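Side-chain contacts in esterase (Rhizomucor miehei CAU432, PDB 4WY8), which catalyses the hydrolysis of carboxylic esters as a carboxylesterase, built on the alpha/beta hydrolase fold: residues T69-L74 / R102-L107; V85-G90 / D137-V142; V126-A131 / R232-A237; G166-A171 / D223-D228; A253-A258 / R272-A277. All blocks are in the same frame, centred on the assembly; numbering follows the deposited sequence.

Contacts 1, 2 and 5 pack helices on one mixed beta-sheet. Contacts 1 and 2, with centres 14 Å apart, meet at strand 83-87: V85 and F87 serve contact 2, while F86 between them packs on V104 and L107 of contact 1. F87 also touches G166, L169 and S170, linking contact 2 to contact 4. Contacts 3 and 4, with centres only 6 Å apart, are joined by N168 ND2 and A237 O at 2.7 Å, a probable hydrogen bond. Contact 4 includes G166 of the likely nucleophile elbow, near the presumed triad S164, D261 and H291. Contact 5 lies farther along the sheet, its centre 19 Å from that of contact 4.

Contact 1 (T69-L74 / R102-L107); sequences TITRPL and RTVYEL
T71 sets OG1 between its own backbone N and carbonyl carbon (chi1 49°), which turns the hydroxyl to V104 and swings CG2 round to Y105. V104 answers with CG1 held trans to its backbone N (chi1 164°), and this branch lies 3.5 Å from T71 OG1. T71 CG2 stands 4.0 Å from Y105 CE1 and meets the ring obliquely, the two side chains crossing at about a right angle. Across the segments the touch is therefore one of van der Waals packing, burying 98 Å² in all. The polar need of T71 OG1 is met by a hydrogen bond to T108 OG1, further along the same helix. In the alpha/beta hydrolase fold, helix 101-111 follows strand 83-87 and here lies against strand 65-73, within the antiparallel margin of the sheet; the CA atoms of T71 and Y105 come within 7.2 Å. Threonine suits a strand that must offer a helix both a methyl and a hydroxyl, because its branched CB sends the two to different neighbours. V104, equally compact, also packs on V115 and F117 of strand 114-118. Y105 is longer and reaches beyond T71 to V51 and L53 of strand 51-59.

Contact 2 (V85-G90 / D137-V142); sequences VFFHGG and DAVVWV
V139 presents its CG2 methyl to two strand side chains at once. F87 meets it edge-on: V139 CG2 lies close to the ring plane, 3.9 Å from F87 CZ, and the side chains cross at about a right angle. V85 approaches at a slant, its CG1 4.1 Å from V139 CG2, while its CG2 touches V142 CG2 at 4.3 Å. With V85 CG1 trans to the backbone N (chi1 -172°), the two methyls divide between neighbouring turns of the helix. Strand 85-87 and helix 137-142 run nearly antiparallel (170°), their axes 9.8 Å apart, as a helix layered on the central sheet of an alpha/beta hydrolase. Beyond the strand, H88 to G90 start an HGGGW sequence, as in hormone-sensitive-lipase-like esterases, where such a loop forms the oxyanion hole; here H88 ND1 donates to G89 O (2.7 Å, 174°). Valine and phenylalanine suit this buried interface, whose cohesion comes from dispersion and the exclusion of water, with shape rather than charge setting the fit.

Contact 3 (V126-A131 / R232-A237); sequences VRFPTA and RQSIFA
The ring of F128 is held between two apolar neighbours: P129 CB sits 3.5 Å above one face, toward the rim, and A237 CB covers the opposite face. The methyl of A237 makes a CH-pi contact, 4.3 Å from the ring centroid and 20° off the normal. This sandwich joins the turn leading into helix 130-143 of the alpha/beta hydrolase fold to the loop between helices 215-225 and 244-247. At the ring's edge S234 OG lies near the plane, 3.9 Å from F128 CZ, and F236 CB is also close to CZ. Phenylalanine suits the place because a flat, wide side chain can offer both faces and its rim, and alanine on the far side is small enough to sit close. The peptide bond between F128 and P129 is cis, which folds the proline back beneath the ring; P129 also occupies the N-cap position of the helix. The serine does more than touch: S234 OG accepts from F236 N at 3.1 Å, an ST turn within the loop at the ring's edge. The carbonyl of F236 comes nearer still, its O lying obliquely 3.4 Å from F128 CE1.

Contact 4 (G166-A171 / D223-D228); sequences GGNLSA and DHYIPD
The backbones of L169 and Y225 stay far apart, their CA atoms 12.3 Å from each other, so segment 166-171 of helix 165-179 meets the end of helix 215-225 through the length of one tyrosine. Y225 extends with CG trans to its backbone N (chi1 -174°), and its OH comes 4.1 Å from L169 CD2, the two side chains crossing at a slant. Its hydroxyl donates to a water at 2.6 Å that lies in the ring plane, and the water in turn donates to N168 OD1, also at 2.6 Å. The other side of the amide is engaged by A237 O and V194 O, both accepting from N168 ND2, while W92 stacks on the tyrosine ring. Helix 165-179 follows the likely nucleophile elbow, to which G166 belongs, and asparagine suits this buried spot because it can both donate and accept. With donors and acceptors matched in this way, the flip of the amide is settled and the water bridge runs one way, tyrosine to water to asparagine.

Contact 5 (A253-A258 / R272-A277); sequences ALVITA and RKLIEA
Helix 264-276 is the connection of a beta-alpha-beta crossover between the neighbouring parallel strands 253-258 and 281-286, and L274 is the residue by which its last turns rest on the first strand. The terminal methyl CD1 of L274 rests over the gap between A253 and V255, two residues whose CB atoms point to the same face of the strand. L274 CD1 lies 4.2 Å from A253 CB and 4.4 Å from V255 CG2. A253 CB and V255 CG2 are 4.6 Å apart, so the leucine methyl sits between them rather than on top of either. An extended leucine reaches this far because CD1 continues the chain away from CA (chi2 177°). Small alanine and beta-branched valine suit the strand side, the first letting the helix approach and the second filling the surface beside it; the CA atoms of A253 and L274 are 8.5 Å apart. Such packing of a crossover helix on its own sheet is a basic element of the alpha/beta hydrolase fold. The same leucine also touches V281, so it spans both strands of the unit, while L254 and I256 turn instead to helix 301-322. The outer side of the helix meets the dimer partner, where R272 NH2 forms a salt bridge with E259 OE2 of the second subunit.

Contact 1 (T69-L74 / R102-L107)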
# COMPACT_ATOMS: atom_id res chain seq x y z
N THR A 69 -7.70 -17.08 21.11
CA THR A 69 -7.52 -15.85 21.89
C THR A 69 -8.25 -14.73 21.16
O THR A 69 -7.90 -14.38 20.03
CB THR A 69 -6.02 -15.52 22.08
OG1 THR A 69 -5.35 -16.66 22.63
CG2 THR A 69 -5.83 -14.37 23.02
N ILE A 70 -9.29 -14.17 21.77
CA ILE A 70 -10.10 -13.16 21.12
C ILE A 70 -9.88 -11.79 21.74
O ILE A 70 -10.14 -11.59 22.93
CB ILE A 70 -11.58 -13.51 21.21
CG1 ILE A 70 -11.80 -14.95 20.75
CG2 ILE A 70 -12.41 -12.50 20.40
CD1 ILE A 70 -13.20 -15.45 20.98
N THR A 71 -9.43 -10.83 20.94
CA THR A 71 -9.22 -9.48 21.47
C THR A 71 -10.21 -8.50 20.82
O THR A 71 -10.52 -8.64 19.64
CB THR A 71 -7.75 -9.00 21.25
OG1 THR A 71 -7.38 -9.24 19.89
CG2 THR A 71 -6.78 -9.77 22.15
N ARG A 72 -10.74 -7.55 21.58
CA ARG A 72 -11.58 -6.50 21.00
C ARG A 72 -11.33 -5.15 21.66
O ARG A 72 -10.79 -5.11 22.76
CB ARG A 72 -13.08 -6.90 21.05
CG ARG A 72 -13.50 -7.76 22.18
CD ARG A 72 -14.84 -8.48 21.91
NE ARG A 72 -15.96 -7.55 21.76
CZ ARG A 72 -16.97 -7.73 20.91
NH1 ARG A 72 -17.95 -6.82 20.86
NH2 ARG A 72 -17.02 -8.80 20.12
N PRO A 73 -11.72 -4.04 21.00
CA PRO A 73 -11.50 -2.75 21.66
C PRO A 73 -12.33 -2.68 22.94
O PRO A 73 -13.34 -3.38 23.04
CB PRO A 73 -11.99 -1.72 20.63
CG PRO A 73 -12.11 -2.46 19.32
CD PRO A 73 -12.40 -3.89 19.70
N LEU A 74 -11.87 -1.90 23.92
CA LEU A 74 -12.65 -1.63 25.12
C LEU A 74 -13.91 -0.87 24.74
O LEU A 74 -13.94 -0.21 23.69
CB LEU A 74 -11.82 -0.82 26.13
CG LEU A 74 -10.58 -1.50 26.71
CD1 LEU A 74 -9.86 -0.55 27.63
CD2 LEU A 74 -10.99 -2.74 27.47
N ARG A 102 1.82 -7.35 19.89
CA ARG A 102 1.85 -5.97 19.42
C ARG A 102 0.98 -5.80 18.16
O ARG A 102 0.06 -4.97 18.11
CB ARG A 102 3.32 -5.56 19.16
CG ARG A 102 3.50 -4.22 18.46
CD ARG A 102 3.23 -3.05 19.36
NE ARG A 102 4.19 -3.05 20.48
CZ ARG A 102 4.28 -2.09 21.40
NH1 ARG A 102 3.49 -1.03 21.35
NH2 ARG A 102 5.17 -2.20 22.36
N THR A 103 1.26 -6.64 17.17
CA THR A 103 0.53 -6.61 15.91
C THR A 103 -0.98 -6.77 16.10
O THR A 103 -1.79 -6.01 15.55
CB THR A 103 1.06 -7.72 14.99
OG1 THR A 103 2.46 -7.50 14.74
CG2 THR A 103 0.27 -7.73 13.68
N VAL A 104 -1.35 -7.76 16.91
CA VAL A 104 -2.74 -8.11 17.15
C VAL A 104 -3.49 -7.01 17.93
O VAL A 104 -4.60 -6.62 17.55
CB VAL A 104 -2.84 -9.47 17.89
CG1 VAL A 104 -4.21 -9.65 18.50
CG2 VAL A 104 -2.50 -10.64 16.93
N TYR A 105 -2.88 -6.48 18.98
CA TYR A 105 -3.54 -5.41 19.74
C TYR A 105 -3.74 -4.18 18.87
O TYR A 105 -4.85 -3.58 18.86
CB TYR A 105 -2.75 -5.03 21.00
CG TYR A 105 -2.83 -6.02 22.15
CD1 TYR A 105 -3.15 -7.35 21.94
CD2 TYR A 105 -2.57 -5.60 23.47
CE1 TYR A 105 -3.21 -8.26 23.01
CE2 TYR A 105 -2.62 -6.50 24.55
CZ TYR A 105 -2.94 -7.83 24.31
OH TYR A 105 -3.00 -8.73 25.36
N GLU A 106 -2.70 -3.83 18.09
CA GLU A 106 -2.83 -2.67 17.18
C GLU A 106 -3.92 -2.86 16.12
O GLU A 106 -4.70 -1.97 15.84
CB GLU A 106 -1.49 -2.36 16.50
CG GLU A 106 -0.45 -1.68 17.39
CD GLU A 106 -0.81 -0.24 17.80
OE1 GLU A 106 -1.67 0.41 17.16
OE2 GLU A 106 -0.19 0.25 18.77
N LEU A 107 -3.93 -4.03 15.50
CA LEU A 107 -4.94 -4.35 14.49
C LEU A 107 -6.35 -4.28 15.11
O LEU A 107 -7.28 -3.73 14.54
CB LEU A 107 -4.67 -5.74 13.92
CG LEU A 107 -5.58 -6.23 12.80
CD1 LEU A 107 -5.57 -5.31 11.54
CD2 LEU A 107 -5.23 -7.68 12.45

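Contact 2 (V85-G90 / D137-V142)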
# COMPACT_ATOMS: atom_id res chain seq x y z
N VAL A 85 -10.03 -13.51 11.67
CA VAL A 85 -9.39 -14.71 12.14
C VAL A 85 -7.93 -14.67 11.71
O VAL A 85 -7.61 -14.63 10.51
CB VAL A 85 -10.07 -15.98 11.60
CG1 VAL A 85 -9.49 -17.19 12.27
CG2 VAL A 85 -11.58 -15.91 11.87
N PHE A 86 -7.04 -14.70 12.69
CA PHE A 86 -5.64 -14.40 12.47
C PHE A 86 -4.78 -15.63 12.69
O PHE A 86 -4.90 -16.30 13.71
CB PHE A 86 -5.19 -13.26 13.40
CG PHE A 86 -3.85 -12.70 13.07
CD1 PHE A 86 -2.69 -13.28 13.60
CD2 PHE A 86 -3.72 -11.58 12.27
CE1 PHE A 86 -1.44 -12.78 13.30
CE2 PHE A 86 -2.45 -11.07 11.96
CZ PHE A 86 -1.31 -11.67 12.49
N PHE A 87 -3.90 -15.90 11.73
CA PHE A 87 -2.93 -17.00 11.81
C PHE A 87 -1.49 -16.46 11.83
O PHE A 87 -1.03 -15.77 10.88
CB PHE A 87 -3.12 -17.99 10.66
CG PHE A 87 -4.56 -18.34 10.40
CD1 PHE A 87 -5.36 -18.86 11.42
CD2 PHE A 87 -5.12 -18.14 9.15
CE1 PHE A 87 -6.71 -19.16 11.18
CE2 PHE A 87 -6.46 -18.46 8.91
CZ PHE A 87 -7.25 -18.96 9.93
N HIS A 88 -0.80 -16.75 12.93
CA HIS A 88 0.50 -16.14 13.17
C HIS A 88 1.61 -16.86 12.43
O HIS A 88 1.49 -18.05 12.10
CB HIS A 88 0.82 -16.09 14.68
CG HIS A 88 1.05 -17.43 15.31
ND1 HIS A 88 2.24 -18.11 15.21
CD2 HIS A 88 0.26 -18.19 16.12
CE1 HIS A 88 2.17 -19.24 15.89
NE2 HIS A 88 0.98 -19.31 16.45
N GLY A 89 2.69 -16.13 12.20
CA GLY A 89 3.86 -16.70 11.54
C GLY A 89 4.76 -17.34 12.57
O GLY A 89 4.41 -17.43 13.75
N GLY A 90 5.93 -17.79 12.13
CA GLY A 90 6.82 -18.51 13.01
C GLY A 90 7.24 -19.82 12.37
O GLY A 90 7.66 -20.76 13.06
N ASP A 137 -11.12 -25.41 10.92
CA ASP A 137 -12.14 -25.66 11.93
C ASP A 137 -12.51 -24.39 12.72
O ASP A 137 -13.67 -24.18 13.09
CB ASP A 137 -11.68 -26.73 12.91
CG ASP A 137 -11.90 -28.14 12.39
OD1 ASP A 137 -12.60 -28.31 11.36
OD2 ASP A 137 -11.36 -29.08 13.02
N ALA A 138 -11.51 -23.56 13.01
CA ALA A 138 -11.76 -22.30 13.70
C ALA A 138 -12.60 -21.32 12.87
O ALA A 138 -13.54 -20.71 13.38
CB ALA A 138 -10.45 -21.66 14.09
N VAL A 139 -12.25 -21.15 11.60
CA VAL A 139 -13.05 -20.31 10.71
C VAL A 139 -14.49 -20.82 10.60
O VAL A 139 -15.45 -20.05 10.70
CB VAL A 139 -12.44 -20.22 9.30
CG1 VAL A 139 -13.37 -19.46 8.34
CG2 VAL A 139 -11.05 -19.57 9.35
N VAL A 140 -14.64 -22.13 10.40
CA VAL A 140 -15.96 -22.76 10.31
C VAL A 140 -16.76 -22.52 11.57
O VAL A 140 -17.96 -22.24 11.51
CB VAL A 140 -15.85 -24.29 10.05
CG1 VAL A 140 -17.20 -24.98 10.23
CG2 VAL A 140 -15.28 -24.55 8.67
N TRP A 141 -16.10 -22.60 12.72
CA TRP A 141 -16.74 -22.33 14.00
C TRP A 141 -17.22 -20.87 14.09
O TRP A 141 -18.36 -20.62 14.45
CB TRP A 141 -15.80 -22.67 15.15
CG TRP A 141 -16.47 -22.65 16.50
CD1 TRP A 141 -17.00 -23.72 17.16
CD2 TRP A 141 -16.67 -21.52 17.37
NE1 TRP A 141 -17.53 -23.33 18.36
CE2 TRP A 141 -17.34 -21.98 18.51
CE3 TRP A 141 -16.35 -20.16 17.27
CZ2 TRP A 141 -17.69 -21.13 19.57
CZ3 TRP A 141 -16.71 -19.31 18.32
CH2 TRP A 141 -17.37 -19.81 19.45
N VAL A 142 -16.34 -19.93 13.74
CA VAL A 142 -16.70 -18.51 13.81
C VAL A 142 -17.84 -18.14 12.84
O VAL A 142 -18.71 -17.33 13.19
CB VAL A 142 -15.47 -17.58 13.52
CG1 VAL A 142 -15.88 -16.10 13.47
CG2 VAL A 142 -14.38 -17.77 14.58

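Contact 3 (V126-A131 / R232-A237)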
# COMPACT_ATOMS: atom_id res chain seq x y z
N VAL A 126 3.48 -31.76 15.82
CA VAL A 126 2.56 -32.25 14.81
C VAL A 126 3.17 -31.91 13.46
O VAL A 126 4.05 -31.07 13.38
CB VAL A 126 1.14 -31.64 14.97
CG1 VAL A 126 0.60 -31.92 16.39
CG2 VAL A 126 1.14 -30.14 14.67
N ARG A 127 2.71 -32.56 12.40
CA ARG A 127 3.19 -32.25 11.07
C ARG A 127 2.02 -31.65 10.29
O ARG A 127 0.87 -31.66 10.76
CB ARG A 127 3.72 -33.50 10.33
CG ARG A 127 4.68 -34.37 11.13
CD ARG A 127 6.06 -33.73 11.26
NE ARG A 127 7.00 -34.62 11.93
CZ ARG A 127 8.28 -34.33 12.16
NH1 ARG A 127 8.79 -33.17 11.76
NH2 ARG A 127 9.05 -35.21 12.79
N PHE A 128 2.31 -31.12 9.13
CA PHE A 128 1.30 -30.87 8.12
C PHE A 128 0.47 -32.15 7.98
O PHE A 128 1.04 -33.25 8.01
CB PHE A 128 1.99 -30.47 6.80
CG PHE A 128 1.09 -30.42 5.61
CD1 PHE A 128 0.26 -29.33 5.40
CD2 PHE A 128 1.12 -31.44 4.66
CE1 PHE A 128 -0.57 -29.28 4.31
CE2 PHE A 128 0.31 -31.39 3.55
CZ PHE A 128 -0.54 -30.31 3.37
N PRO A 129 -0.87 -32.04 7.85
CA PRO A 129 -1.68 -30.81 7.78
C PRO A 129 -2.53 -30.52 9.00
O PRO A 129 -3.63 -29.97 8.88
CB PRO A 129 -2.59 -31.09 6.59
CG PRO A 129 -2.89 -32.57 6.73
CD PRO A 129 -1.63 -33.20 7.35
N THR A 130 -2.01 -30.84 10.18
CA THR A 130 -2.78 -30.72 11.39
C THR A 130 -3.19 -29.27 11.70
O THR A 130 -4.38 -28.97 11.95
CB THR A 130 -1.98 -31.28 12.56
OG1 THR A 130 -1.63 -32.64 12.28
CG2 THR A 130 -2.77 -31.21 13.85
N ALA A 131 -2.21 -28.37 11.64
CA ALA A 131 -2.48 -26.96 11.92
C ALA A 131 -3.53 -26.39 10.98
O ALA A 131 -4.46 -25.72 11.42
CB ALA A 131 -1.21 -26.14 11.84
N ARG A 232 5.28 -32.02 -0.10
CA ARG A 232 5.33 -30.59 -0.37
C ARG A 232 4.66 -30.26 -1.68
O ARG A 232 4.46 -29.08 -2.01
CB ARG A 232 6.78 -30.10 -0.36
CG ARG A 232 7.39 -30.35 0.97
CD ARG A 232 8.82 -29.97 1.04
NE ARG A 232 9.32 -30.31 2.37
CZ ARG A 232 10.55 -30.08 2.78
NH1 ARG A 232 11.41 -29.53 1.93
NH2 ARG A 232 10.92 -30.42 4.01
N GLN A 233 4.29 -31.30 -2.44
CA GLN A 233 3.66 -31.04 -3.73
C GLN A 233 2.14 -30.79 -3.55
O GLN A 233 1.47 -30.34 -4.46
CB GLN A 233 3.93 -32.21 -4.69
CG GLN A 233 5.38 -32.26 -5.24
CD GLN A 233 5.62 -31.33 -6.44
OE1 GLN A 233 4.73 -31.09 -7.26
NE2 GLN A 233 6.83 -30.79 -6.54
N SER A 234 1.61 -31.03 -2.36
CA SER A 234 0.21 -30.65 -2.13
C SER A 234 -0.01 -29.13 -2.23
O SER A 234 0.79 -28.36 -1.70
CB SER A 234 -0.24 -31.12 -0.75
OG SER A 234 -1.45 -30.46 -0.37
N ILE A 235 -1.10 -28.70 -2.86
CA ILE A 235 -1.35 -27.27 -3.01
C ILE A 235 -1.71 -26.62 -1.67
O ILE A 235 -1.66 -25.40 -1.52
CB ILE A 235 -2.45 -26.99 -4.08
CG1 ILE A 235 -3.80 -27.56 -3.64
CG2 ILE A 235 -2.03 -27.57 -5.48
CD1 ILE A 235 -4.93 -27.26 -4.66
N PHE A 236 -2.05 -27.47 -0.70
CA PHE A 236 -2.39 -27.07 0.66
C PHE A 236 -1.14 -26.86 1.53
O PHE A 236 -1.22 -26.37 2.67
CB PHE A 236 -3.33 -28.10 1.27
CG PHE A 236 -4.64 -28.20 0.54
CD1 PHE A 236 -5.57 -27.17 0.65
CD2 PHE A 236 -4.93 -29.29 -0.28
CE1 PHE A 236 -6.77 -27.22 -0.03
CE2 PHE A 236 -6.14 -29.34 -0.97
CZ PHE A 236 -7.06 -28.30 -0.84
N ALA A 237 0.02 -27.20 0.96
CA ALA A 237 1.31 -26.89 1.54
C ALA A 237 1.91 -25.68 0.81
O ALA A 237 2.27 -24.66 1.42
CB ALA A 237 2.24 -28.10 1.42

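Contact 4 (G166-A171 / D223-D228)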
# COMPACT_ATOMS: atom_id res chain seq x y z
N GLY A 166 1.75 -17.98 8.67
CA GLY A 166 0.34 -17.68 8.87
C GLY A 166 -0.36 -17.18 7.61
O GLY A 166 -1.55 -17.38 7.43
N GLY A 167 0.39 -16.52 6.73
CA GLY A 167 -0.11 -16.12 5.42
C GLY A 167 -0.34 -17.35 4.54
O GLY A 167 -1.31 -17.44 3.79
N ASN A 168 0.60 -18.29 4.61
CA ASN A 168 0.41 -19.60 3.98
C ASN A 168 -0.91 -20.20 4.49
O ASN A 168 -1.82 -20.52 3.71
CB ASN A 168 1.60 -20.52 4.28
CG ASN A 168 1.38 -21.95 3.82
OD1 ASN A 168 0.80 -22.76 4.55
ND2 ASN A 168 1.87 -22.29 2.62
N LEU A 169 -1.03 -20.30 5.81
CA LEU A 169 -2.26 -20.86 6.38
C LEU A 169 -3.52 -20.12 5.89
O LEU A 169 -4.52 -20.76 5.58
CB LEU A 169 -2.20 -20.85 7.91
CG LEU A 169 -1.23 -21.89 8.50
CD1 LEU A 169 -1.08 -21.76 10.03
CD2 LEU A 169 -1.63 -23.30 8.09
N SER A 170 -3.50 -18.79 5.84
CA SER A 170 -4.66 -18.04 5.35
C SER A 170 -5.00 -18.45 3.91
O SER A 170 -6.17 -18.75 3.59
CB SER A 170 -4.39 -16.52 5.45
OG SER A 170 -4.17 -16.13 6.79
N ALA A 171 -3.98 -18.45 3.05
CA ALA A 171 -4.19 -18.79 1.64
C ALA A 171 -4.83 -20.19 1.46
O ALA A 171 -5.84 -20.39 0.71
CB ALA A 171 -2.87 -18.71 0.88
N ASP A 223 11.47 -28.57 7.05
CA ASP A 223 11.86 -29.92 7.46
C ASP A 223 11.08 -30.34 8.70
O ASP A 223 10.72 -31.51 8.84
CB ASP A 223 13.37 -30.02 7.70
CG ASP A 223 14.15 -30.16 6.41
OD1 ASP A 223 13.55 -30.55 5.39
OD2 ASP A 223 15.37 -29.86 6.41
N HIS A 224 10.83 -29.42 9.62
CA HIS A 224 9.95 -29.77 10.75
C HIS A 224 8.47 -29.93 10.36
O HIS A 224 7.77 -30.77 10.93
CB HIS A 224 10.05 -28.74 11.88
CG HIS A 224 11.30 -28.86 12.71
ND1 HIS A 224 11.65 -30.02 13.37
CD2 HIS A 224 12.25 -27.95 13.03
CE1 HIS A 224 12.77 -29.83 14.05
NE2 HIS A 224 13.16 -28.58 13.85
N TYR A 225 7.98 -29.10 9.44
CA TYR A 225 6.55 -29.07 9.07
C TYR A 225 6.14 -30.22 8.15
O TYR A 225 5.10 -30.87 8.35
CB TYR A 225 6.23 -27.72 8.41
CG TYR A 225 4.78 -27.39 8.07
CD1 TYR A 225 4.42 -26.96 6.79
CD2 TYR A 225 3.79 -27.44 9.03
CE1 TYR A 225 3.13 -26.63 6.47
CE2 TYR A 225 2.48 -27.10 8.73
CZ TYR A 225 2.16 -26.69 7.45
OH TYR A 225 0.86 -26.35 7.14
N ILE A 226 6.95 -30.44 7.12
CA ILE A 226 6.71 -31.45 6.09
C ILE A 226 7.99 -32.22 5.84
O ILE A 226 8.72 -31.92 4.87
CB ILE A 226 6.23 -30.81 4.77
CG1 ILE A 226 5.09 -29.83 5.04
CG2 ILE A 226 5.73 -31.85 3.79
CD1 ILE A 226 4.67 -29.07 3.81
N PRO A 227 8.28 -33.23 6.68
CA PRO A 227 9.55 -33.98 6.60
C PRO A 227 9.78 -34.67 5.26
O PRO A 227 10.89 -34.65 4.71
CB PRO A 227 9.41 -35.04 7.70
CG PRO A 227 8.45 -34.43 8.68
CD PRO A 227 7.46 -33.66 7.82
N ASP A 228 8.72 -35.27 4.73
CA ASP A 228 8.86 -36.00 3.49
C ASP A 228 8.49 -35.08 2.32
O ASP A 228 7.34 -34.67 2.17
CB ASP A 228 8.06 -37.29 3.57
CG ASP A 228 8.76 -38.34 4.46
OD1 ASP A 228 10.02 -38.35 4.49
OD2 ASP A 228 8.09 -39.12 5.18
O HOH W 1 0.40 -25.34 4.77

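Contact 5 (A253-A258 / R272-A277)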
# COMPACT_ATOMS: atom_id res chain seq x y z
N ALA A 253 -8.56 -10.42 -2.06
CA ALA A 253 -7.24 -10.64 -1.47
C ALA A 253 -6.37 -9.40 -1.42
O ALA A 253 -6.33 -8.62 -2.38
CB ALA A 253 -6.50 -11.73 -2.24
N LEU A 254 -5.63 -9.26 -0.33
CA LEU A 254 -4.56 -8.27 -0.20
C LEU A 254 -3.26 -9.03 0.08
O LEU A 254 -3.15 -9.73 1.08
CB LEU A 254 -4.86 -7.26 0.91
CG LEU A 254 -3.76 -6.26 1.33
CD1 LEU A 254 -3.34 -5.36 0.17
CD2 LEU A 254 -4.18 -5.40 2.56
N VAL A 255 -2.30 -8.91 -0.84
CA VAL A 255 -1.04 -9.62 -0.73
C VAL A 255 0.06 -8.58 -0.57
O VAL A 255 0.26 -7.72 -1.45
CB VAL A 255 -0.76 -10.51 -1.96
CG1 VAL A 255 0.54 -11.34 -1.78
CG2 VAL A 255 -1.94 -11.44 -2.19
N ILE A 256 0.73 -8.62 0.58
CA ILE A 256 1.77 -7.65 0.89
C ILE A 256 3.13 -8.32 0.95
O ILE A 256 3.31 -9.30 1.68
CB ILE A 256 1.48 -6.93 2.24
CG1 ILE A 256 0.22 -6.08 2.11
CG2 ILE A 256 2.62 -6.00 2.63
CD1 ILE A 256 -0.39 -5.75 3.44
N THR A 257 4.09 -7.82 0.18
CA THR A 257 5.43 -8.42 0.19
C THR A 257 6.48 -7.40 0.63
O THR A 257 6.27 -6.17 0.54
CB THR A 257 5.84 -8.98 -1.21
OG1 THR A 257 5.77 -7.95 -2.20
CG2 THR A 257 4.94 -10.16 -1.62
N ALA A 258 7.61 -7.93 1.12
CA ALA A 258 8.73 -7.10 1.53
C ALA A 258 9.80 -7.11 0.46
O ALA A 258 10.11 -8.17 -0.12
CB ALA A 258 9.31 -7.58 2.88
N ARG A 272 0.20 -12.85 -8.76
CA ARG A 272 -0.05 -12.93 -10.22
C ARG A 272 -0.98 -14.09 -10.59
O ARG A 272 -1.92 -13.89 -11.35
CB ARG A 272 1.26 -13.07 -10.98
CG ARG A 272 2.09 -11.83 -10.95
CD ARG A 272 3.25 -11.88 -11.93
NE ARG A 272 4.19 -10.81 -11.58
CZ ARG A 272 5.21 -10.97 -10.74
NH1 ARG A 272 5.43 -12.16 -10.21
NH2 ARG A 272 6.00 -9.94 -10.45
N LYS A 273 -0.76 -15.27 -10.02
CA LYS A 273 -1.69 -16.39 -10.25
C LYS A 273 -3.13 -16.07 -9.80
O LYS A 273 -4.10 -16.45 -10.46
CB LYS A 273 -1.23 -17.66 -9.55
CG LYS A 273 -0.07 -18.38 -10.24
CD LYS A 273 -0.08 -19.88 -9.91
CE LYS A 273 1.06 -20.61 -10.64
NZ LYS A 273 0.97 -22.09 -10.45
N LEU A 274 -3.27 -15.41 -8.65
CA LEU A 274 -4.62 -15.06 -8.20
C LEU A 274 -5.29 -14.09 -9.17
O LEU A 274 -6.50 -14.17 -9.38
CB LEU A 274 -4.61 -14.46 -6.78
CG LEU A 274 -4.23 -15.38 -5.62
CD1 LEU A 274 -4.21 -14.58 -4.31
CD2 LEU A 274 -5.22 -16.51 -5.52
N ILE A 275 -4.51 -13.18 -9.73
CA ILE A 275 -5.02 -12.26 -10.74
C ILE A 275 -5.43 -13.02 -12.02
O ILE A 275 -6.56 -12.84 -12.49
CB ILE A 275 -3.98 -11.17 -11.09
CG1 ILE A 275 -3.72 -10.27 -9.87
CG2 ILE A 275 -4.44 -10.31 -12.28
CD1 ILE A 275 -2.54 -9.31 -10.06
N GLU A 276 -4.57 -13.89 -12.54
CA GLU A 276 -4.95 -14.72 -13.70
C GLU A 276 -6.25 -15.45 -13.47
O GLU A 276 -7.06 -15.58 -14.39
CB GLU A 276 -3.89 -15.77 -14.05
CG GLU A 276 -2.85 -15.35 -15.06
CD GLU A 276 -2.08 -16.54 -15.64
OE1 GLU A 276 -0.89 -16.71 -15.28
OE2 GLU A 276 -2.67 -17.28 -16.46
N ALA A 277 -6.47 -15.92 -12.25
CA ALA A 277 -7.67 -16.67 -11.92
C ALA A 277 -8.92 -15.79 -11.75
O ALA A 277 -9.96 -16.27 -11.29
CB ALA A 277 -7.43 -17.48 -10.69